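Local coordinates for protein Non-atp dependent l-selective hydantoinase (Arthrobacter aurescens, PDB 1GKR) that hydrolyses 5-substituted hydantoins, aryl derivatives better than alkyl ones, with two zinc ions per subunit of a homotetrameric cyclic amidase, at residues I5-R10 and S42-A47; E165-F170 and K229-R234; G279-V284 and E319-G324; Q300-L305 and G353-E358. All blocks are in the same frame, centred on the assembly; numbering follows the deposited sequence.

In the fold
Following the chain from its N terminus, interaction 1 comes first: Ser-42 to Ala-47 returns to the first strand after an excursion rich in strand and without helix, closing a loop in the beta part beside the barrel. Interaction 2 starts only after interaction 1 has closed and lies on the opposite side of the chain's centre, where the end of helix 214-231 meets helix 163-176. Interactions 3 and 4 cross, since their segments alternate in the order 279-284, 300-305, 319-324, 353-358. Interaction 3 joins two loops on the zinc side of the barrel, while interaction 4 ties the end of helix 291-303 to the start of helix 357-372. No two of the four touch.

Interaction 1: I5-R10 and S42-A47; sequences IVKNCR and SRTIDA
Ile-5 to Lys-7 run parallel to Thr-44 to Asp-46, with the short strand axes 4.7 Å apart and inclined by 17°, as neighbours in the beta domain that flanks the barrel in hydantoinases. The alternation of bonds identifies the pairing as parallel: Ile-5 and Lys-7 use both N and O toward this partner, with Ile-5 O receiving Ile-45 N at 2.8 Å and Lys-7 N giving to Ile-45 O at 2.8 Å. Val-6 instead has its backbone bonding with Ile-22 of strand 16-25, which places strand 2-7 between two neighbours.

Val-6 and Ile-45 share one face, where Val-6 CG1 lies 4.2 Å from Ile-45 CB; from strand 389-393, Leu-389 packs on Val-6 and Ile-391 on Ile-45. Ile-5, Lys-7, Thr-44 and Asp-46 occupy the other face. Lys-7 CG is set between the backbone N and the carbonyl carbon (chi1 49°), and farther out CE packs against Thr-44 CG2 at 3.8 Å. Its ammonium forms a long salt bridge, Lys-7 NZ to Asp-46 OD2 at 3.6 Å.

Where the first chain turns its corner at Asn-8, Ala-47 CB of the partner lies 4.3 Å from Cys-9 SG. Asp-46 OD1 accepts from Gly-48 N and also from Asn-8 ND2 at 2.9 Å, the latter donor lying 43° above the carboxylate plane.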
loop_
_atom_site.group_PDB
_atom_site.type_symbol
_atom_site.label_atom_id
_atom_site.label_comp_id
_atom_site.label_asym_id
_atom_site.label_seq_id
_atom_site.Cartn_x
_atom_site.Cartn_y
_atom_site.Cartn_z
ATOM N N ILE A 5 -0.935 53.069 6.074
ATOM C CA ILE A 5 -1.996 52.412 5.337
ATOM C C ILE A 5 -1.453 52.015 3.979
ATOM O O ILE A 5 -0.901 52.843 3.249
ATOM C CB ILE A 5 -3.206 53.341 5.118
ATOM C CG1 ILE A 5 -4.008 53.459 6.408
ATOM C CG2 ILE A 5 -4.115 52.789 4.021
ATOM C CD1 ILE A 5 -5.202 54.377 6.280
ATOM N N VAL A 6 -1.586 50.736 3.650
ATOM C CA VAL A 6 -1.139 50.245 2.356
ATOM C C VAL A 6 -2.450 50.035 1.631
ATOM O O VAL A 6 -3.241 49.171 2.017
ATOM C CB VAL A 6 -0.410 48.893 2.470
ATOM C CG1 VAL A 6 0.204 48.538 1.139
ATOM C CG2 VAL A 6 0.647 48.951 3.562
ATOM N N LYS A 7 -2.712 50.832 0.603
ATOM C CA LYS A 7 -3.972 50.660 -0.088
ATOM C C LYS A 7 -3.917 50.116 -1.497
ATOM O O LYS A 7 -2.876 50.160 -2.158
ATOM C CB LYS A 7 -4.789 51.951 -0.039
ATOM C CG LYS A 7 -4.095 53.219 -0.418
ATOM C CD LYS A 7 -4.955 54.379 0.090
ATOM C CE LYS A 7 -4.578 55.701 -0.566
ATOM N NZ LYS A 7 -4.750 55.673 -2.063
ATOM N N ASN A 8 -5.062 49.583 -1.924
ATOM C CA ASN A 8 -5.230 48.980 -3.235
ATOM C C ASN A 8 -4.352 47.760 -3.325
ATOM O O ASN A 8 -3.562 47.606 -4.256
ATOM C CB ASN A 8 -4.871 49.973 -4.331
ATOM C CG ASN A 8 -5.652 51.252 -4.204
ATOM O OD1 ASN A 8 -6.876 51.226 -4.068
ATOM N ND2 ASN A 8 -4.954 52.385 -4.236
ATOM N N CYS A 9 -4.491 46.896 -2.332
ATOM C CA CYS A 9 -3.710 45.677 -2.293
ATOM C C CYS A 9 -4.525 44.559 -2.874
ATOM O O CYS A 9 -5.738 44.520 -2.702
ATOM C CB CYS A 9 -3.387 45.271 -0.857
ATOM S SG CYS A 9 -2.494 46.447 0.119
ATOM N N ARG A 10 -3.860 43.654 -3.571
ATOM C CA ARG A 10 -4.520 42.469 -4.084
ATOM C C ARG A 10 -3.810 41.473 -3.168
ATOM O O ARG A 10 -2.806 40.862 -3.513
ATOM C CB ARG A 10 -4.193 42.246 -5.556
ATOM C CG ARG A 10 -5.350 41.635 -6.310
ATOM C CD ARG A 10 -4.982 41.321 -7.742
ATOM N NE ARG A 10 -4.844 42.533 -8.534
ATOM C CZ ARG A 10 -5.876 43.251 -8.964
ATOM N NH1 ARG A 10 -7.116 42.864 -8.675
ATOM N NH2 ARG A 10 -5.669 44.360 -9.671
ATOM N N SER A 42 -0.227 58.386 9.286
ATOM C CA SER A 42 0.995 59.181 9.186
ATOM C C SER A 42 1.642 58.993 7.828
ATOM O O SER A 42 2.135 59.938 7.226
ATOM C CB SER A 42 2.010 58.758 10.248
ATOM O OG SER A 42 1.435 58.724 11.540
ATOM N N ARG A 43 1.641 57.758 7.350
ATOM C CA ARG A 43 2.261 57.430 6.079
ATOM C C ARG A 43 1.275 56.619 5.241
ATOM O O ARG A 43 0.489 55.848 5.773
ATOM C CB ARG A 43 3.551 56.637 6.370
ATOM C CG ARG A 43 4.230 55.936 5.182
ATOM C CD ARG A 43 5.153 56.841 4.339
ATOM N NE ARG A 43 5.897 56.090 3.313
ATOM C CZ ARG A 43 6.962 55.317 3.547
ATOM N NH1 ARG A 43 7.448 55.175 4.784
ATOM N NH2 ARG A 43 7.541 54.675 2.536
ATOM N N THR A 44 1.302 56.814 3.929
ATOM C CA THR A 44 0.419 56.080 3.043
ATOM C C THR A 44 1.175 55.449 1.880
ATOM O O THR A 44 1.962 56.106 1.198
ATOM C CB THR A 44 -0.698 56.990 2.496
ATOM O OG1 THR A 44 -1.767 57.032 3.442
ATOM C CG2 THR A 44 -1.236 56.475 1.174
ATOM N N ILE A 45 0.939 54.160 1.667
ATOM C CA ILE A 45 1.582 53.449 0.582
ATOM C C ILE A 45 0.495 52.991 -0.376
ATOM O O ILE A 45 -0.489 52.376 0.037
ATOM C CB ILE A 45 2.307 52.185 1.072
ATOM C CG1 ILE A 45 3.206 52.494 2.270
ATOM C CG2 ILE A 45 3.099 51.594 -0.076
ATOM C CD1 ILE A 45 4.486 53.140 1.905
ATOM N N ASP A 46 0.664 53.281 -1.656
ATOM C CA ASP A 46 -0.322 52.852 -2.632
ATOM C C ASP A 46 0.268 51.675 -3.380
ATOM O O ASP A 46 1.263 51.831 -4.088
ATOM C CB ASP A 46 -0.621 53.965 -3.627
ATOM C CG ASP A 46 -1.881 53.697 -4.445
ATOM O OD1 ASP A 46 -2.135 52.525 -4.816
ATOM O OD2 ASP A 46 -2.612 54.672 -4.724
ATOM N N ALA A 47 -0.336 50.501 -3.228
ATOM C CA ALA A 47 0.160 49.310 -3.912
ATOM C C ALA A 47 -0.259 49.347 -5.382
ATOM O O ALA A 47 0.255 48.590 -6.210
ATOM C CB ALA A 47 -0.377 48.051 -3.232
#

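Interaction 2: E165-F170 and K229-R234; sequences ELFEIF and KEAGCR
Phe-170 meets Cys-233 and Ala-231 where helix 214-231 ends against helix 163-176. Cys-233 SG lies 4.0 Å from the centroid of the Phe-170 ring and 30° off its normal, an oblique sulfur-aromatic contact whose shortest approach is SG to Phe-170 CG at 3.5 Å. A Cys-233 chi1 of 54°, between the backbone N and carbonyl carbon, sets SG against this ring. Ala-231 CB comes at the edge of the same ring, near its plane, and touches Phe-170 CB at 3.5 Å. One turn earlier, Phe-167 CE1 approaches Glu-230 CG at 4.2 Å and Ala-231 CB at 4.4 Å.

Positioning begins with Gly-232, whose positive phi of 80° takes the chain out of helical geometry and brings Cys-233 round to face Phe-170. Ile-180 of strand 179-182 packs on both Phe-170 and Cys-233, with Leu-227 and Gln-228 also against the phenylalanine. On the outer side the Phe-167 ring meets Phe-215 of a second subunit, so the pair of helices also takes part in the tetramer.

Every close approach between the two segments involves carbon or sulfur on at least one side. Cohesion here therefore rests on dispersion and burial, supplemented by the sulfur-aromatic contact, rather than on directional polar bonds.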
loop_
_atom_site.group_PDB
_atom_site.type_symbol
_atom_site.label_atom_id
_atom_site.label_comp_id
_atom_site.label_asym_id
_atom_site.label_seq_id
_atom_site.Cartn_x
_atom_site.Cartn_y
_atom_site.Cartn_z
ATOM N N GLU A 165 20.873 7.822 19.502
ATOM C CA GLU A 165 20.948 9.207 19.954
ATOM C C GLU A 165 19.810 9.993 19.317
ATOM O O GLU A 165 19.151 10.803 19.974
ATOM C CB GLU A 165 22.301 9.812 19.573
ATOM C CG GLU A 165 23.450 8.865 19.828
ATOM C CD GLU A 165 24.795 9.520 19.705
ATOM O OE1 GLU A 165 25.203 10.195 20.670
ATOM O OE2 GLU A 165 25.441 9.365 18.646
ATOM N N LEU A 166 19.585 9.744 18.028
ATOM C CA LEU A 166 18.513 10.407 17.303
ATOM C C LEU A 166 17.173 10.067 17.956
ATOM O O LEU A 166 16.310 10.930 18.116
ATOM C CB LEU A 166 18.499 9.960 15.841
ATOM C CG LEU A 166 17.428 10.624 14.964
ATOM C CD1 LEU A 166 17.595 12.141 14.979
ATOM C CD2 LEU A 166 17.540 10.099 13.557
ATOM N N PHE A 167 16.999 8.808 18.343
ATOM C CA PHE A 167 15.762 8.397 18.989
ATOM C C PHE A 167 15.555 9.100 20.324
ATOM O O PHE A 167 14.439 9.513 20.647
ATOM C CB PHE A 167 15.744 6.893 19.212
ATOM C CG PHE A 167 14.471 6.402 19.819
ATOM C CD1 PHE A 167 13.281 6.455 19.099
ATOM C CD2 PHE A 167 14.448 5.923 21.119
ATOM C CE1 PHE A 167 12.081 6.039 19.666
ATOM C CE2 PHE A 167 13.258 5.504 21.699
ATOM C CZ PHE A 167 12.069 5.561 20.969
ATOM N N GLU A 168 16.624 9.238 21.106
ATOM C CA GLU A 168 16.507 9.904 22.405
ATOM C C GLU A 168 16.165 11.375 22.213
ATOM O O GLU A 168 15.428 11.965 23.007
ATOM C CB GLU A 168 17.802 9.774 23.205
ATOM C CG GLU A 168 18.129 8.348 23.581
ATOM C CD GLU A 168 19.281 8.249 24.558
ATOM O OE1 GLU A 168 20.352 8.861 24.300
ATOM O OE2 GLU A 168 19.108 7.544 25.581
ATOM N N ILE A 169 16.706 11.965 21.149
ATOM C CA ILE A 169 16.443 13.361 20.852
ATOM C C ILE A 169 14.975 13.505 20.482
ATOM O O ILE A 169 14.319 14.438 20.927
ATOM C CB ILE A 169 17.337 13.851 19.707
ATOM C CG1 ILE A 169 18.789 13.859 20.179
ATOM C CG2 ILE A 169 16.895 15.236 19.233
ATOM C CD1 ILE A 169 19.790 14.275 19.106
ATOM N N PHE A 170 14.458 12.568 19.684
ATOM C CA PHE A 170 13.054 12.596 19.279
ATOM C C PHE A 170 12.165 12.576 20.514
ATOM O O PHE A 170 11.187 13.328 20.595
ATOM C CB PHE A 170 12.716 11.394 18.408
ATOM C CG PHE A 170 13.031 11.580 16.941
ATOM C CD1 PHE A 170 13.855 12.611 16.506
ATOM C CD2 PHE A 170 12.530 10.688 16.001
ATOM C CE1 PHE A 170 14.175 12.744 15.153
ATOM C CE2 PHE A 170 12.843 10.816 14.655
ATOM C CZ PHE A 170 13.669 11.847 14.232
ATOM N N LYS A 229 7.539 7.782 14.051
ATOM C CA LYS A 229 6.332 6.989 14.193
ATOM C C LYS A 229 6.216 6.498 15.632
ATOM O O LYS A 229 5.124 6.419 16.187
ATOM C CB LYS A 229 6.409 5.803 13.236
ATOM C CG LYS A 229 5.358 4.727 13.413
ATOM C CD LYS A 229 3.983 5.194 13.004
ATOM C CE LYS A 229 3.054 4.005 12.731
ATOM N NZ LYS A 229 3.485 3.197 11.545
ATOM N N GLU A 230 7.358 6.186 16.232
ATOM C CA GLU A 230 7.417 5.684 17.599
ATOM C C GLU A 230 7.538 6.782 18.659
ATOM O O GLU A 230 7.029 6.637 19.755
ATOM C CB GLU A 230 8.606 4.744 17.723
ATOM C CG GLU A 230 8.602 3.884 18.947
ATOM C CD GLU A 230 7.545 2.798 18.878
ATOM O OE1 GLU A 230 7.055 2.504 17.748
ATOM O OE2 GLU A 230 7.221 2.237 19.957
ATOM N N ALA A 231 8.214 7.879 18.337
ATOM C CA ALA A 231 8.398 8.968 19.291
ATOM C C ALA A 231 7.263 9.988 19.340
ATOM O O ALA A 231 6.994 10.552 20.396
ATOM C CB ALA A 231 9.708 9.687 18.996
ATOM N N GLY A 232 6.640 10.259 18.192
ATOM C CA GLY A 232 5.535 11.206 18.128
ATOM C C GLY A 232 5.846 12.696 18.097
ATOM O O GLY A 232 4.948 13.525 18.266
ATOM N N CYS A 233 7.109 13.048 17.881
ATOM C CA CYS A 233 7.531 14.449 17.837
ATOM C C CYS A 233 7.282 15.054 16.463
ATOM O O CYS A 233 7.310 14.343 15.467
ATOM C CB CYS A 233 9.025 14.537 18.137
ATOM S SG CYS A 233 10.040 13.482 17.041
ATOM N N ARG A 234 7.044 16.363 16.400
ATOM C CA ARG A 234 6.838 17.004 15.106
ATOM C C ARG A 234 8.194 16.942 14.394
ATOM O O ARG A 234 9.213 17.375 14.934
ATOM C CB ARG A 234 6.406 18.457 15.266
ATOM C CG ARG A 234 5.606 18.921 14.073
ATOM C CD ARG A 234 5.599 20.410 13.915
ATOM N NE ARG A 234 4.585 21.123 14.693
ATOM C CZ ARG A 234 3.277 20.906 14.613
ATOM N NH1 ARG A 234 2.807 19.974 13.804
ATOM N NH2 ARG A 234 2.436 21.663 15.299
#

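Interaction 3: G279-V284 and E319-G324; sequences GPYMKV and EDKEPG
The 3-10 turn at Pro-280 to Met-282, in the loop after helix 275-278 beyond barrel strand 259-263, meets the loop of Lys-321 and Glu-322, which follows strand 313-314; the Lys-321 side chain is about 12 Å from a zinc ion. Lys-321 bends at chi2 (-68°) and then runs extended, so that NZ donates to Pro-280 O at 2.9 Å. That carbonyl also accepts Lys-283 N at 3.1 Å, one of the two bonds of the turn. Lys-321 NZ has further acceptors in Gly-332 O and Gly-334 O; three backbone carbonyls thus surround a buried ammonium, which would probably stabilise its charge.

Nearer its root, Lys-321 CB packs obliquely against the Tyr-281 ring, 3.6 Å from CE1. At the far end of the ring Tyr-281 OH donates to Glu-322 OE1 at 2.8 Å, approaching from 62° above the carboxylate plane, while ring and carboxylate are turned 75° apart. Glu-322 OE1 takes a second bond from Trp-325 NE1. A phenylalanine at Tyr-281 would probably leave Glu-322 OE1 dependent on Trp-325 and its carboxylate freer to turn. The Pro-280 ring rests on the backbone of the other loop, CB 3.9 Å from Gly-324 CA, where a CB on the glycine would clash.

The contact joins two loops that follow barrel strands, on the side where, as in other amidohydrolase TIM barrels, the metal centre lies.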
loop_
_atom_site.group_PDB
_atom_site.type_symbol
_atom_site.label_atom_id
_atom_site.label_comp_id
_atom_site.label_asym_id
_atom_site.label_seq_id
_atom_site.Cartn_x
_atom_site.Cartn_y
_atom_site.Cartn_z
ATOM N N GLY A 279 28.978 23.781 -12.378
ATOM C CA GLY A 279 29.982 23.097 -11.587
ATOM C C GLY A 279 29.779 23.085 -10.083
ATOM O O GLY A 279 28.663 22.915 -9.595
ATOM N N PRO A 280 30.859 23.297 -9.319
ATOM C CA PRO A 280 30.851 23.303 -7.852
ATOM C C PRO A 280 29.901 24.272 -7.177
ATOM O O PRO A 280 29.588 24.115 -6.008
ATOM C CB PRO A 280 32.313 23.581 -7.503
ATOM C CG PRO A 280 32.762 24.467 -8.633
ATOM C CD PRO A 280 32.142 23.804 -9.847
ATOM N N TYR A 281 29.432 25.272 -7.904
ATOM C CA TYR A 281 28.531 26.254 -7.311
ATOM C C TYR A 281 27.127 25.707 -7.160
ATOM O O TYR A 281 26.226 26.370 -6.661
ATOM C CB TYR A 281 28.542 27.527 -8.160
ATOM C CG TYR A 281 29.856 28.242 -8.018
ATOM C CD1 TYR A 281 30.209 28.836 -6.802
ATOM C CD2 TYR A 281 30.798 28.237 -9.053
ATOM C CE1 TYR A 281 31.465 29.396 -6.613
ATOM C CE2 TYR A 281 32.061 28.794 -8.876
ATOM C CZ TYR A 281 32.387 29.370 -7.653
ATOM O OH TYR A 281 33.636 29.906 -7.451
ATOM N N MET A 282 26.974 24.465 -7.573
ATOM C CA MET A 282 25.709 23.768 -7.537
ATOM C C MET A 282 25.877 22.553 -6.636
ATOM O O MET A 282 24.942 21.786 -6.424
ATOM C CB MET A 282 25.383 23.334 -8.955
ATOM C CG MET A 282 24.196 22.459 -9.093
ATOM S SD MET A 282 24.306 21.560 -10.638
ATOM C CE MET A 282 24.986 22.776 -11.633
ATOM N N LYS A 283 27.086 22.371 -6.113
ATOM C CA LYS A 283 27.343 21.236 -5.241
ATOM C C LYS A 283 26.714 21.492 -3.893
ATOM O O LYS A 283 27.178 22.341 -3.130
ATOM C CB LYS A 283 28.832 21.005 -5.052
ATOM C CG LYS A 283 29.104 19.755 -4.259
ATOM C CD LYS A 283 30.579 19.524 -4.076
ATOM C CE LYS A 283 30.826 18.366 -3.143
ATOM N NZ LYS A 283 32.269 18.228 -2.866
ATOM N N VAL A 284 25.661 20.743 -3.597
ATOM C CA VAL A 284 24.958 20.910 -2.343
ATOM C C VAL A 284 24.607 19.509 -1.810
ATOM O O VAL A 284 24.781 18.518 -2.521
ATOM C CB VAL A 284 23.718 21.796 -2.611
ATOM C CG1 VAL A 284 22.604 20.968 -3.159
ATOM C CG2 VAL A 284 23.329 22.560 -1.366
ATOM N N GLU A 319 37.201 30.326 -2.343
ATOM C CA GLU A 319 38.416 29.550 -2.615
ATOM C C GLU A 319 38.247 28.079 -2.257
ATOM O O GLU A 319 39.144 27.268 -2.491
ATOM C CB GLU A 319 39.613 30.130 -1.845
ATOM C CG GLU A 319 39.344 30.433 -0.381
ATOM C CD GLU A 319 38.889 31.868 -0.150
ATOM O OE1 GLU A 319 38.173 32.430 -1.004
ATOM O OE2 GLU A 319 39.239 32.437 0.903
ATOM N N ASP A 320 37.103 27.742 -1.673
ATOM C CA ASP A 320 36.811 26.363 -1.302
ATOM C C ASP A 320 35.782 25.824 -2.275
ATOM O O ASP A 320 35.242 24.735 -2.089
ATOM C CB ASP A 320 36.265 26.282 0.125
ATOM C CG ASP A 320 37.330 26.552 1.173
ATOM O OD1 ASP A 320 38.500 26.777 0.779
ATOM O OD2 ASP A 320 36.997 26.536 2.385
ATOM N N LYS A 321 35.509 26.608 -3.313
ATOM C CA LYS A 321 34.552 26.216 -4.330
ATOM C C LYS A 321 35.256 26.055 -5.650
ATOM O O LYS A 321 35.088 25.044 -6.326
ATOM C CB LYS A 321 33.450 27.268 -4.495
ATOM C CG LYS A 321 32.292 27.161 -3.504
ATOM C CD LYS A 321 31.455 25.908 -3.727
ATOM C CE LYS A 321 30.150 25.995 -2.946
ATOM N NZ LYS A 321 29.242 24.847 -3.199
ATOM N N GLU A 322 36.057 27.057 -6.004
ATOM C CA GLU A 322 36.770 27.070 -7.283
ATOM C C GLU A 322 37.610 25.817 -7.584
ATOM O O GLU A 322 37.670 25.362 -8.726
ATOM C CB GLU A 322 37.612 28.347 -7.396
ATOM C CG GLU A 322 37.750 28.861 -8.831
ATOM C CD GLU A 322 36.438 29.354 -9.435
ATOM O OE1 GLU A 322 35.398 28.700 -9.255
ATOM O OE2 GLU A 322 36.442 30.395 -10.114
ATOM N N PRO A 323 38.273 25.247 -6.573
ATOM C CA PRO A 323 39.057 24.045 -6.878
ATOM C C PRO A 323 38.170 22.884 -7.311
ATOM O O PRO A 323 38.656 21.856 -7.774
ATOM C CB PRO A 323 39.790 23.757 -5.565
ATOM C CG PRO A 323 38.967 24.459 -4.525
ATOM C CD PRO A 323 38.556 25.731 -5.214
ATOM N N GLY A 324 36.864 23.066 -7.163
ATOM C CA GLY A 324 35.912 22.033 -7.528
ATOM C C GLY A 324 35.795 21.796 -9.021
ATOM O O GLY A 324 35.367 20.723 -9.446
#

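Interaction 4: Q300-L305 and G353-E358; sequences QLENGL and GRLSLE
Glu-302 and Ser-356 carry the polar half of this contact, and Leu-301 with Leu-355 the apolar half. On the buried side, Leu-301 CD1 meets Leu-355 CD2 at 3.9 Å, the two side chains crossing obliquely, and Met-345 of helix 341-350 packs against both leucines.

The partly exposed side is held by one carboxylate. CG of Glu-302 is anti to the backbone N (chi1 180°), and a bend at chi2 (57°) turns CD toward the other segment. Glu-302 OE1 accepts Ser-356 N at 2.6 Å on its syn side, 27° out of the carboxylate plane, while OE2 uses its syn lone pair for Ser-356 OG at 3.2 Å. Two bonds to one residue fix the rotation of the carboxylate. An alanine in place of Glu-302 would probably leave Ser-356 N without this acceptor and the serine hydroxyl with less to hold it.

Packing is looser around Arg-354: the closest its side chain comes is CB to Glu-302 CB at 6.3 Å, and it turns instead to a cation-pi contact with Trp-298.

Ser-356 is the N-cap of helix 357-372, with OG bonded to Arg-359 N, so the glutamate charge near the helix start is likely to be favourable. The helix carrying Glu-302 leads into a Schellman motif, with positive phi at Gly-304. The contact thus joins helix 291-303 to helix 357-372 within the amidohydrolase domain, pairing a Schellman C-terminus with an N-capped helix start.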
loop_
_atom_site.group_PDB
_atom_site.type_symbol
_atom_site.label_atom_id
_atom_site.label_comp_id
_atom_site.label_asym_id
_atom_site.label_seq_id
_atom_site.Cartn_x
_atom_site.Cartn_y
_atom_site.Cartn_z
ATOM N N GLN A 300 4.455 17.915 -7.638
ATOM C CA GLN A 300 4.218 17.702 -6.227
ATOM C C GLN A 300 4.077 19.024 -5.487
ATOM O O GLN A 300 3.279 19.141 -4.556
ATOM C CB GLN A 300 5.360 16.880 -5.641
ATOM C CG GLN A 300 5.576 15.573 -6.367
ATOM C CD GLN A 300 6.641 14.736 -5.721
ATOM O OE1 GLN A 300 7.757 15.207 -5.487
ATOM N NE2 GLN A 300 6.316 13.483 -5.432
ATOM N N LEU A 301 4.845 20.021 -5.914
ATOM C CA LEU A 301 4.808 21.327 -5.272
ATOM C C LEU A 301 3.428 21.950 -5.419
ATOM O O LEU A 301 2.764 22.253 -4.432
ATOM C CB LEU A 301 5.851 22.254 -5.899
ATOM C CG LEU A 301 6.487 23.376 -5.072
ATOM C CD1 LEU A 301 6.661 24.583 -5.970
ATOM C CD2 LEU A 301 5.649 23.732 -3.875
ATOM N N GLU A 302 2.991 22.133 -6.658
ATOM C CA GLU A 302 1.690 22.736 -6.905
ATOM C C GLU A 302 0.559 21.888 -6.346
ATOM O O GLU A 302 -0.487 22.415 -5.971
ATOM C CB GLU A 302 1.485 22.959 -8.408
ATOM C CG GLU A 302 0.141 23.588 -8.824
ATOM C CD GLU A 302 -0.163 24.951 -8.180
ATOM O OE1 GLU A 302 0.751 25.798 -8.053
ATOM O OE2 GLU A 302 -1.341 25.182 -7.818
ATOM N N ASN A 303 0.772 20.581 -6.266
ATOM C CA ASN A 303 -0.269 19.704 -5.767
ATOM C C ASN A 303 -0.350 19.527 -4.256
ATOM O O ASN A 303 -1.224 18.821 -3.755
ATOM C CB ASN A 303 -0.167 18.348 -6.456
ATOM C CG ASN A 303 -0.640 18.405 -7.897
ATOM O OD1 ASN A 303 -1.701 18.952 -8.179
ATOM N ND2 ASN A 303 0.139 17.840 -8.812
ATOM N N GLY A 304 0.557 20.157 -3.523
ATOM C CA GLY A 304 0.498 20.051 -2.079
ATOM C C GLY A 304 1.309 18.984 -1.369
ATOM O O GLY A 304 1.152 18.841 -0.160
ATOM N N LEU A 305 2.158 18.239 -2.076
ATOM C CA LEU A 305 2.965 17.216 -1.413
ATOM C C LEU A 305 4.215 17.785 -0.743
ATOM O O LEU A 305 4.850 17.128 0.083
ATOM C CB LEU A 305 3.376 16.124 -2.390
ATOM C CG LEU A 305 2.269 15.127 -2.714
ATOM C CD1 LEU A 305 1.172 15.836 -3.463
ATOM C CD2 LEU A 305 2.826 14.002 -3.540
ATOM N N GLY A 353 3.558 29.845 -14.993
ATOM C CA GLY A 353 2.342 29.069 -14.866
ATOM C C GLY A 353 2.356 27.732 -14.171
ATOM O O GLY A 353 1.326 27.069 -14.152
ATOM N N ARG A 354 3.478 27.302 -13.605
ATOM C CA ARG A 354 3.466 26.007 -12.927
ATOM C C ARG A 354 3.327 26.059 -11.397
ATOM O O ARG A 354 3.499 25.048 -10.720
ATOM C CB ARG A 354 4.684 25.172 -13.339
ATOM C CG ARG A 354 5.974 25.900 -13.288
ATOM C CD ARG A 354 6.789 25.581 -14.518
ATOM N NE ARG A 354 7.393 24.252 -14.492
ATOM C CZ ARG A 354 8.698 24.035 -14.336
ATOM N NH1 ARG A 354 9.536 25.066 -14.184
ATOM N NH2 ARG A 354 9.167 22.790 -14.368
ATOM N N LEU A 355 2.990 27.229 -10.867
ATOM C CA LEU A 355 2.798 27.408 -9.436
ATOM C C LEU A 355 1.850 28.570 -9.204
ATOM O O LEU A 355 2.018 29.633 -9.801
ATOM C CB LEU A 355 4.126 27.700 -8.730
ATOM C CG LEU A 355 4.045 27.920 -7.208
ATOM C CD1 LEU A 355 3.440 26.715 -6.518
ATOM C CD2 LEU A 355 5.438 28.167 -6.669
ATOM N N SER A 356 0.853 28.385 -8.345
ATOM C CA SER A 356 -0.077 29.469 -8.083
ATOM C C SER A 356 0.430 30.330 -6.939
ATOM O O SER A 356 1.164 29.853 -6.059
ATOM C CB SER A 356 -1.454 28.923 -7.740
ATOM O OG SER A 356 -1.399 28.119 -6.586
ATOM N N LEU A 357 0.064 31.608 -6.967
ATOM C CA LEU A 357 0.477 32.520 -5.918
ATOM C C LEU A 357 -0.002 32.001 -4.575
ATOM O O LEU A 357 0.723 32.073 -3.583
ATOM C CB LEU A 357 -0.102 33.916 -6.150
ATOM C CG LEU A 357 0.784 34.893 -6.917
ATOM C CD1 LEU A 357 0.006 36.133 -7.309
ATOM C CD2 LEU A 357 1.951 35.263 -6.041
ATOM N N GLU A 358 -1.221 31.470 -4.550
ATOM C CA GLU A 358 -1.801 30.967 -3.317
ATOM C C GLU A 358 -0.968 29.867 -2.704
ATOM O O GLU A 358 -0.759 29.843 -1.495
ATOM C CB GLU A 358 -3.226 30.461 -3.551
ATOM C CG GLU A 358 -4.230 31.549 -3.925
ATOM C CD GLU A 358 -4.405 31.707 -5.425
ATOM O OE1 GLU A 358 -3.403 31.594 -6.167
ATOM O OE2 GLU A 358 -5.551 31.955 -5.863
#